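Local atomic coordinates of beta-d-glucoside glucohydrolase (PDB entry 3ZZ1), a protein that probably hydrolyses terminal, non-reducing beta-D-glucosyl residues with release of beta-D-glucose, as part of cellulose breakdown. Residues G6-G10 against A195-S199; E214-Q220 against N248-D252; T580-R586 against V619-G625. All coordinates share one frame; numbering follows the deposited sequence.

Contact 1 of 3, residues G6-G10 against A195-S199; sequences GTPWG and ANVAS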
loop_
_atom_site.group_PDB
_atom_site.type_symbol
_atom_site.label_atom_id
_atom_site.label_comp_id
_atom_site.label_asym_id
_atom_site.label_seq_id
_atom_site.Cartn_x
_atom_site.Cartn_y
_atom_site.Cartn_z
ATOM N N GLY A 6 -22.884 -21.956 2.805
ATOM C CA GLY A 6 -21.716 -22.817 2.997
ATOM C C GLY A 6 -20.385 -22.093 2.874
ATOM O O GLY A 6 -19.330 -22.729 2.794
ATOM N N THR A 7 -20.439 -20.761 2.848
ATOM C CA THR A 7 -19.240 -19.926 2.810
ATOM C C THR A 7 -19.210 -19.035 4.054
ATOM O O THR A 7 -20.250 -18.817 4.683
ATOM C CB THR A 7 -19.171 -19.052 1.527
ATOM O OG1 THR A 7 -20.229 -18.083 1.537
ATOM C CG2 THR A 7 -19.254 -19.908 0.257
ATOM N N PRO A 8 -18.019 -18.528 4.428
ATOM C CA PRO A 8 -17.940 -17.667 5.609
ATOM C C PRO A 8 -18.941 -16.495 5.604
ATOM O O PRO A 8 -19.579 -16.244 6.625
ATOM C CB PRO A 8 -16.489 -17.178 5.580
ATOM C CG PRO A 8 -15.748 -18.327 4.968
ATOM C CD PRO A 8 -16.675 -18.848 3.899
ATOM N N TRP A 9 -19.092 -15.807 4.474
ATOM C CA TRP A 9 -20.052 -14.695 4.365
ATOM C C TRP A 9 -21.506 -15.158 4.423
ATOM O O TRP A 9 -22.368 -14.444 4.943
ATOM C CB TRP A 9 -19.835 -13.898 3.079
ATOM C CG TRP A 9 -18.874 -12.741 3.189
ATOM C CD1 TRP A 9 -17.705 -12.595 2.511
ATOM C CD2 TRP A 9 -19.019 -11.560 3.999
ATOM N NE1 TRP A 9 -17.105 -11.403 2.845
ATOM C CE2 TRP A 9 -17.887 -10.750 3.759
ATOM C CE3 TRP A 9 -19.992 -11.111 4.902
ATOM C CZ2 TRP A 9 -17.696 -9.517 4.391
ATOM C CZ3 TRP A 9 -19.797 -9.881 5.534
ATOM C CH2 TRP A 9 -18.657 -9.102 5.274
ATOM N N GLY A 10 -21.772 -16.342 3.872
ATOM C CA GLY A 10 -23.117 -16.921 3.864
ATOM C C GLY A 10 -23.628 -17.216 5.260
ATOM O O GLY A 10 -24.768 -16.891 5.598
ATOM N N ALA A 195 -10.966 -11.493 -0.734
ATOM C CA ALA A 195 -10.299 -11.896 0.502
ATOM C C ALA A 195 -11.255 -11.797 1.686
ATOM O O ALA A 195 -10.848 -11.968 2.832
ATOM C CB ALA A 195 -9.048 -11.034 0.744
ATOM N N ASN A 196 -12.526 -11.524 1.388
ATOM C CA ASN A 196 -13.586 -11.339 2.385
ATOM C C ASN A 196 -13.378 -10.132 3.296
ATOM O O ASN A 196 -13.698 -10.194 4.482
ATOM C CB ASN A 196 -13.802 -12.606 3.229
ATOM C CG ASN A 196 -14.311 -13.776 2.412
ATOM O OD1 ASN A 196 -15.077 -13.607 1.462
ATOM N ND2 ASN A 196 -13.888 -14.977 2.784
ATOM N N VAL A 197 -12.864 -9.032 2.743
ATOM C CA VAL A 197 -12.705 -7.812 3.529
ATOM C C VAL A 197 -14.061 -7.480 4.143
ATOM O O VAL A 197 -15.102 -7.677 3.511
ATOM C CB VAL A 197 -12.109 -6.624 2.706
ATOM C CG1 VAL A 197 -13.139 -6.006 1.750
ATOM C CG2 VAL A 197 -11.521 -5.557 3.635
ATOM N N ALA A 198 -14.035 -7.028 5.392
ATOM C CA ALA A 198 -15.251 -6.768 6.152
ATOM C C ALA A 198 -15.902 -5.480 5.688
ATOM O O ALA A 198 -17.128 -5.403 5.545
ATOM C CB ALA A 198 -14.927 -6.680 7.634
ATOM N N SER A 199 -15.063 -4.478 5.438
ATOM C CA SER A 199 -15.529 -3.140 5.122
ATOM C C SER A 199 -14.690 -2.462 4.041
ATOM O O SER A 199 -13.555 -2.866 3.763
ATOM C CB SER A 199 -15.535 -2.283 6.390
ATOM O OG SER A 199 -16.101 -1.010 6.143
HETATM O O HOH W 1 -17.239 -15.861 2.053
HETATM O O HOH W 2 -15.724 -9.051 1.103
#
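W9 and N196 meet because two first torsions turn their flat ends to the same place: chi1 of W9, at -90°, carries the indole from the start of helix 8-20 toward the 195-199 loop, while N196 places its CG beside its own backbone N and opposite the carbonyl carbon (chi1 -65°), which brings the amide to the pyrrole side of the indole. N196 owes its position to a Schellman motif, being the positive-phi residue that ends helix 178-194 before the chain enters strand 199-202 of the TIM-barrel-type domain. In a barrel of this kind such helix-to-strand loops lie at the end remote from the active site.

Indole and amide are almost perpendicular, with planes 83° apart, and the side chains run past one another in opposite directions. N196 OD1 lies 3.0 Å from W9 CD1, near the ring plane. It is also 3.3 Å from W9 NE1, but the angle is too poor for a hydrogen bond. OD1 is instead bridged by a water to the backbone: the water accepts from W9 N at 3.0 Å and donates to N196 OD1 at 3.2 Å, joining the first turn of the helix to the amide.

That turn is itself capped by T7, whose OG1 accepts from G10 N at 3.3 Å. Elsewhere the indole touches P3, P230 and P604, along with A294 and L298 of helix 282-298, which leaves W9 buried. Its benzene edge faces the loop backbone: V197 O lies in the ring plane, 3.3 Å from W9 CZ2. V197 O also accepts a hydrogen bond from a second water at 2.8 Å, and that water accepts a weak one from W9 NE1.

Contact 2 of 3, residues E214-Q220 against N248-D252; sequences EDQYTLQ and NSGLD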
loop_
_atom_site.group_PDB
_atom_site.type_symbol
_atom_site.label_atom_id
_atom_site.label_comp_id
_atom_site.label_asym_id
_atom_site.label_seq_id
_atom_site.Cartn_x
_atom_site.Cartn_y
_atom_site.Cartn_z
ATOM N N GLU A 214 -21.634 8.952 -2.200
ATOM C CA GLU A 214 -23.001 9.200 -2.686
ATOM C C GLU A 214 -23.207 8.651 -4.088
ATOM O O GLU A 214 -24.229 8.908 -4.717
ATOM C CB GLU A 214 -23.280 10.702 -2.730
ATOM C CG GLU A 214 -23.208 11.348 -1.392
ATOM C CD GLU A 214 -23.696 12.763 -1.384
ATOM O OE1 GLU A 214 -23.570 13.479 -2.406
ATOM O OE2 GLU A 214 -24.203 13.159 -0.321
ATOM N N ASP A 215 -22.223 7.907 -4.576
ATOM C CA ASP A 215 -22.195 7.467 -5.961
ATOM C C ASP A 215 -22.823 6.084 -6.088
ATOM O O ASP A 215 -22.190 5.078 -5.766
ATOM C CB ASP A 215 -20.745 7.469 -6.450
ATOM C CG ASP A 215 -20.615 7.280 -7.952
ATOM O OD1 ASP A 215 -21.580 6.868 -8.625
ATOM O OD2 ASP A 215 -19.509 7.540 -8.463
ATOM N N GLN A 216 -24.066 6.050 -6.570
ATOM C CA GLN A 216 -24.804 4.800 -6.719
ATOM C C GLN A 216 -24.082 3.804 -7.630
ATOM O O GLN A 216 -24.006 2.612 -7.315
ATOM C CB GLN A 216 -26.230 5.064 -7.214
ATOM C CG GLN A 216 -27.161 3.863 -7.108
ATOM C CD GLN A 216 -28.578 4.182 -7.534
ATOM O OE1 GLN A 216 -29.101 3.594 -8.484
ATOM N NE2 GLN A 216 -29.208 5.122 -6.838
ATOM N N TYR A 217 -23.544 4.286 -8.750
ATOM C CA TYR A 217 -22.830 3.394 -9.677
ATOM C C TYR A 217 -21.647 2.661 -9.016
ATOM O O TYR A 217 -21.604 1.428 -9.016
ATOM C CB TYR A 217 -22.397 4.109 -10.969
ATOM C CG TYR A 217 -21.656 3.185 -11.920
ATOM C CD1 TYR A 217 -22.329 2.165 -12.597
ATOM C CD2 TYR A 217 -20.283 3.314 -12.121
ATOM C CE1 TYR A 217 -21.655 1.298 -13.452
ATOM C CE2 TYR A 217 -19.601 2.461 -12.984
ATOM C CZ TYR A 217 -20.294 1.452 -13.645
ATOM O OH TYR A 217 -19.622 0.592 -14.494
ATOM N N THR A 218 -20.710 3.406 -8.437
ATOM C CA THR A 218 -19.506 2.787 -7.861
ATOM C C THR A 218 -19.794 1.990 -6.585
ATOM O O THR A 218 -19.265 0.888 -6.406
ATOM C CB THR A 218 -18.369 3.813 -7.610
ATOM O OG1 THR A 218 -18.847 4.873 -6.781
ATOM C CG2 THR A 218 -17.860 4.392 -8.923
ATOM N N LEU A 219 -20.637 2.539 -5.712
ATOM C CA LEU A 219 -20.981 1.880 -4.445
ATOM C C LEU A 219 -21.907 0.677 -4.621
ATOM O O LEU A 219 -21.624 -0.406 -4.116
ATOM C CB LEU A 219 -21.609 2.867 -3.450
ATOM C CG LEU A 219 -20.775 4.039 -2.914
ATOM C CD1 LEU A 219 -21.630 4.887 -1.980
ATOM C CD2 LEU A 219 -19.503 3.576 -2.198
ATOM N N GLN A 220 -23.017 0.871 -5.324
ATOM C CA GLN A 220 -24.016 -0.187 -5.441
ATOM C C GLN A 220 -23.719 -1.126 -6.599
ATOM O O GLN A 220 -23.575 -2.329 -6.395
ATOM C CB GLN A 220 -25.435 0.391 -5.555
ATOM C CG GLN A 220 -26.545 -0.658 -5.499
ATOM C CD GLN A 220 -26.574 -1.414 -4.178
ATOM O OE1 GLN A 220 -26.658 -0.819 -3.103
ATOM N NE2 GLN A 220 -26.497 -2.735 -4.257
ATOM N N ASN A 248 -29.382 5.945 0.062
ATOM C CA ASN A 248 -29.970 5.232 -1.080
ATOM C C ASN A 248 -28.969 4.788 -2.154
ATOM O O ASN A 248 -29.261 3.898 -2.950
ATOM C CB ASN A 248 -31.117 6.043 -1.701
ATOM C CG ASN A 248 -32.283 6.240 -0.741
ATOM O OD1 ASN A 248 -32.980 7.259 -0.795
ATOM N ND2 ASN A 248 -32.495 5.274 0.147
ATOM N N SER A 249 -27.790 5.399 -2.166
ATOM C CA SER A 249 -26.744 5.016 -3.114
ATOM C C SER A 249 -25.984 3.759 -2.685
ATOM O O SER A 249 -25.311 3.133 -3.504
ATOM C CB SER A 249 -25.770 6.171 -3.341
ATOM O OG SER A 249 -26.395 7.211 -4.067
ATOM N N GLY A 250 -26.093 3.398 -1.409
ATOM C CA GLY A 250 -25.410 2.225 -0.882
ATOM C C GLY A 250 -24.438 2.466 0.261
ATOM O O GLY A 250 -23.699 1.555 0.643
ATOM N N LEU A 251 -24.427 3.682 0.813
ATOM C CA LEU A 251 -23.663 3.958 2.036
ATOM C C LEU A 251 -24.275 3.223 3.233
ATOM O O LEU A 251 -25.499 3.172 3.375
ATOM C CB LEU A 251 -23.590 5.459 2.323
ATOM C CG LEU A 251 -22.742 5.885 3.529
ATOM C CD1 LEU A 251 -21.298 5.419 3.371
ATOM C CD2 LEU A 251 -22.811 7.382 3.718
ATOM N N ASP A 252 -23.414 2.671 4.088
ATOM C CA ASP A 252 -23.845 1.847 5.217
ATOM C C ASP A 252 -23.497 2.433 6.580
ATOM O O ASP A 252 -24.147 2.107 7.574
ATOM C CB ASP A 252 -23.237 0.444 5.113
ATOM C CG ASP A 252 -23.648 -0.281 3.850
ATOM O OD1 ASP A 252 -24.860 -0.324 3.555
ATOM O OD2 ASP A 252 -22.761 -0.819 3.158
HETATM O O HOH W 3 -28.081 1.539 -3.576
#
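The first turn of helix 216-226 is laid against the last residues of helix 244-249, with the CA atoms of Q216 and S249 4.1 Å apart, and the second helix ends in a Schellman motif at G250, whose phi is 121°. S249 fills the junction. Its OG, held beside its own backbone N, comes 2.8 Å from E214 O; Q245 O competes for the same proton, and the geometry allows either acceptor. S249 O faces aliphatic carbon, lying 3.4 Å from Q220 CB and 3.7 Å from L219 CB. Bending at chi2 (62°) brings Q220 OE1 near G250, where a beta carbon would be tight against it. A water donates to OE1 at 2.8 Å and to N248 O at 2.7 Å, tying the two helices together, while the stronger polar partner of Q220 is D225.

Beneath this surface L219 and L251 both rest on V233, so the inner side of the joint is covered by strand 232-235, the strand that follows helix 216-226. Just beyond, D252 forms salt bridges to K224 of that helix and to R284 of helix 282-298.

Contact 3 of 3, residues T580-R586 against V619-G625; sequences TKFNYSR and VDIANSG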
loop_
_atom_site.group_PDB
_atom_site.type_symbol
_atom_site.label_atom_id
_atom_site.label_comp_id
_atom_site.label_asym_id
_atom_site.label_seq_id
_atom_site.Cartn_x
_atom_site.Cartn_y
_atom_site.Cartn_z
ATOM N N THR A 580 24.580 -10.806 -5.737
ATOM C CA THR A 580 24.864 -11.956 -6.589
ATOM C C THR A 580 24.079 -11.855 -7.905
ATOM O O THR A 580 23.379 -10.859 -8.138
ATOM C CB THR A 580 24.617 -13.294 -5.842
ATOM O OG1 THR A 580 25.154 -14.378 -6.607
ATOM C CG2 THR A 580 23.121 -13.533 -5.555
ATOM N N LYS A 581 24.220 -12.861 -8.766
ATOM C CA LYS A 581 23.494 -12.906 -10.040
ATOM C C LYS A 581 22.619 -14.157 -10.115
ATOM O O LYS A 581 22.896 -15.149 -9.454
ATOM C CB LYS A 581 24.464 -12.878 -11.230
ATOM C CG LYS A 581 25.385 -11.664 -11.292
ATOM C CD LYS A 581 24.630 -10.376 -11.639
ATOM C CE LYS A 581 25.596 -9.211 -11.848
ATOM N NZ LYS A 581 26.591 -9.497 -12.922
ATOM N N PHE A 582 21.566 -14.099 -10.924
ATOM C CA PHE A 582 20.639 -15.212 -11.077
ATOM C C PHE A 582 20.386 -15.457 -12.559
ATOM O O PHE A 582 20.261 -14.504 -13.333
ATOM C CB PHE A 582 19.303 -14.897 -10.389
ATOM C CG PHE A 582 19.427 -14.555 -8.927
ATOM C CD1 PHE A 582 19.422 -15.560 -7.958
ATOM C CD2 PHE A 582 19.538 -13.226 -8.514
ATOM C CE1 PHE A 582 19.529 -15.249 -6.612
ATOM C CE2 PHE A 582 19.645 -12.909 -7.159
ATOM C CZ PHE A 582 19.640 -13.924 -6.209
ATOM N N ASN A 583 20.322 -16.719 -12.974
ATOM C CA ASN A 583 19.790 -16.974 -14.311
ATOM C C ASN A 583 18.556 -17.846 -14.427
ATOM O O ASN A 583 18.336 -18.768 -13.630
ATOM C CB ASN A 583 20.841 -17.281 -15.399
ATOM C CG ASN A 583 22.126 -17.821 -14.856
ATOM O OD1 ASN A 583 22.259 -19.025 -14.638
ATOM N ND2 ASN A 583 23.111 -16.942 -14.686
ATOM N N TYR A 584 17.745 -17.497 -15.418
ATOM C CA TYR A 584 16.440 -18.088 -15.634
ATOM C C TYR A 584 16.539 -19.099 -16.764
ATOM O O TYR A 584 17.195 -18.846 -17.781
ATOM C CB TYR A 584 15.432 -16.997 -16.021
ATOM C CG TYR A 584 15.137 -15.944 -14.959
ATOM C CD1 TYR A 584 16.166 -15.294 -14.260
ATOM C CD2 TYR A 584 13.822 -15.571 -14.678
ATOM C CE1 TYR A 584 15.885 -14.323 -13.295
ATOM C CE2 TYR A 584 13.535 -14.604 -13.722
ATOM C CZ TYR A 584 14.567 -13.986 -13.037
ATOM O OH TYR A 584 14.267 -13.031 -12.097
ATOM N N SER A 585 15.884 -20.239 -16.591
ATOM C CA SER A 585 15.831 -21.251 -17.640
ATOM C C SER A 585 14.530 -22.031 -17.571
ATOM O O SER A 585 13.795 -21.948 -16.580
ATOM C CB SER A 585 17.018 -22.211 -17.526
ATOM O OG SER A 585 17.008 -22.868 -16.274
ATOM N N ARG A 586 14.253 -22.781 -18.636
ATOM C CA ARG A 586 13.189 -23.785 -18.650
ATOM C C ARG A 586 11.808 -23.164 -18.424
ATOM O O ARG A 586 11.109 -23.507 -17.472
ATOM C CB ARG A 586 13.477 -24.889 -17.614
ATOM C CG ARG A 586 14.887 -25.506 -17.699
ATOM C CD ARG A 586 15.012 -26.459 -18.885
ATOM N NE ARG A 586 16.312 -27.123 -18.945
ATOM C CZ ARG A 586 17.315 -26.754 -19.739
ATOM N NH1 ARG A 586 17.187 -25.711 -20.551
ATOM N NH2 ARG A 586 18.455 -27.430 -19.719
ATOM N N VAL A 619 9.311 -21.188 -14.200
ATOM C CA VAL A 619 10.710 -20.986 -14.598
ATOM C C VAL A 619 11.632 -21.499 -13.498
ATOM O O VAL A 619 11.239 -21.557 -12.333
ATOM C CB VAL A 619 11.077 -19.490 -14.863
ATOM C CG1 VAL A 619 10.562 -19.026 -16.203
ATOM C CG2 VAL A 619 10.592 -18.578 -13.726
ATOM N N ASP A 620 12.853 -21.866 -13.881
ATOM C CA ASP A 620 13.889 -22.225 -12.923
ATOM C C ASP A 620 14.786 -21.025 -12.684
ATOM O O ASP A 620 15.089 -20.273 -13.612
ATOM C CB ASP A 620 14.725 -23.398 -13.434
ATOM C CG ASP A 620 13.953 -24.696 -13.459
ATOM O OD1 ASP A 620 12.848 -24.745 -12.874
ATOM O OD2 ASP A 620 14.454 -25.671 -14.057
ATOM N N ILE A 621 15.190 -20.836 -11.434
ATOM C CA ILE A 621 16.117 -19.769 -11.088
ATOM C C ILE A 621 17.289 -20.355 -10.311
ATOM O O ILE A 621 17.092 -21.021 -9.290
ATOM C CB ILE A 621 15.438 -18.654 -10.264
ATOM C CG1 ILE A 621 14.200 -18.129 -10.997
ATOM C CG2 ILE A 621 16.412 -17.512 -9.994
ATOM C CD1 ILE A 621 13.171 -17.551 -10.080
ATOM N N ALA A 622 18.497 -20.103 -10.809
ATOM C CA ALA A 622 19.723 -20.533 -10.152
ATOM C C ALA A 622 20.572 -19.333 -9.759
ATOM O O ALA A 622 20.663 -18.355 -10.506
ATOM C CB ALA A 622 20.519 -21.480 -11.058
ATOM N N ASN A 623 21.172 -19.410 -8.574
ATOM C CA ASN A 623 22.144 -18.419 -8.130
ATOM C C ASN A 623 23.495 -18.772 -8.743
ATOM O O ASN A 623 24.151 -19.725 -8.315
ATOM C CB ASN A 623 22.207 -18.379 -6.597
ATOM C CG ASN A 623 23.270 -17.420 -6.053
ATOM O OD1 ASN A 623 24.145 -16.931 -6.780
ATOM N ND2 ASN A 623 23.198 -17.153 -4.752
ATOM N N SER A 624 23.888 -18.009 -9.760
ATOM C CA SER A 624 25.130 -18.263 -10.495
ATOM C C SER A 624 26.314 -17.452 -9.973
ATOM O O SER A 624 27.432 -17.580 -10.483
ATOM C CB SER A 624 24.930 -17.986 -11.984
ATOM O OG SER A 624 24.527 -16.644 -12.199
ATOM N N GLY A 625 26.071 -16.626 -8.960
ATOM C CA GLY A 625 27.106 -15.745 -8.419
ATOM C C GLY A 625 27.839 -16.305 -7.217
ATOM O O GLY A 625 27.849 -17.517 -6.988
#
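T580 and N623 meet obliquely. N623, its CG turned opposite the backbone N (chi1 176°), carries its amide across to the 580-586 segment, where OD1 accepts a hydrogen bond from T580 OG1 at 2.8 Å, the donor tilted 29° from the carbonyl plane. The same oxygen accepts from G625 N at 2.9 Å, closing an Asx turn, and ND2 reaches V627 O. Replacing N623 with alanine is likely to leave T580 OG1 and G625 N without their acceptor and V627 O without the ND2 donor, freeing the turn to shift. The F582 ring stands 51° from the N623 amide plane, its CE1 4.1 Å from N623 CB.

F582, Y584 and I621 share the face of N623: I621 CG2 lies 3.9 Å from F582 CB, and its CG1 over one face of the Y584 ring. The strands are antiparallel neighbours in a fibronectin type III-like beta sandwich, this face packing on strands 629-638 and 650-659; Y584 OH bonds E631.

On the other face N583 pairs with A622 and S585 with D620, whose N reaches S585 O at 2.9 Å. D620 OD2 lies 3.7 Å from R586 CG, the side chains slanting across each other without charge contact.

In the fold
The three contacts sample two parts of one chain. Contacts 1 and 2 belong to the TIM-barrel-type domain; their centres are 20 Å apart and their nearest atoms about 7 Å, and strand 232-235 lies beside both. Contact 3 is remote, its centre 40 Å from that of contact 1 and 49 Å from that of contact 2, with contacts 2 and 3 on opposite sides of the chain's centre. Even so, W9 of contact 1 touches P604, from the chain between the two strands of contact 3, and Y217 of contact 2 bonds Q684 of the fibronectin type III-like domain. No sugar substrate is bound; the N-acetylglucosamine is a glycan on N310.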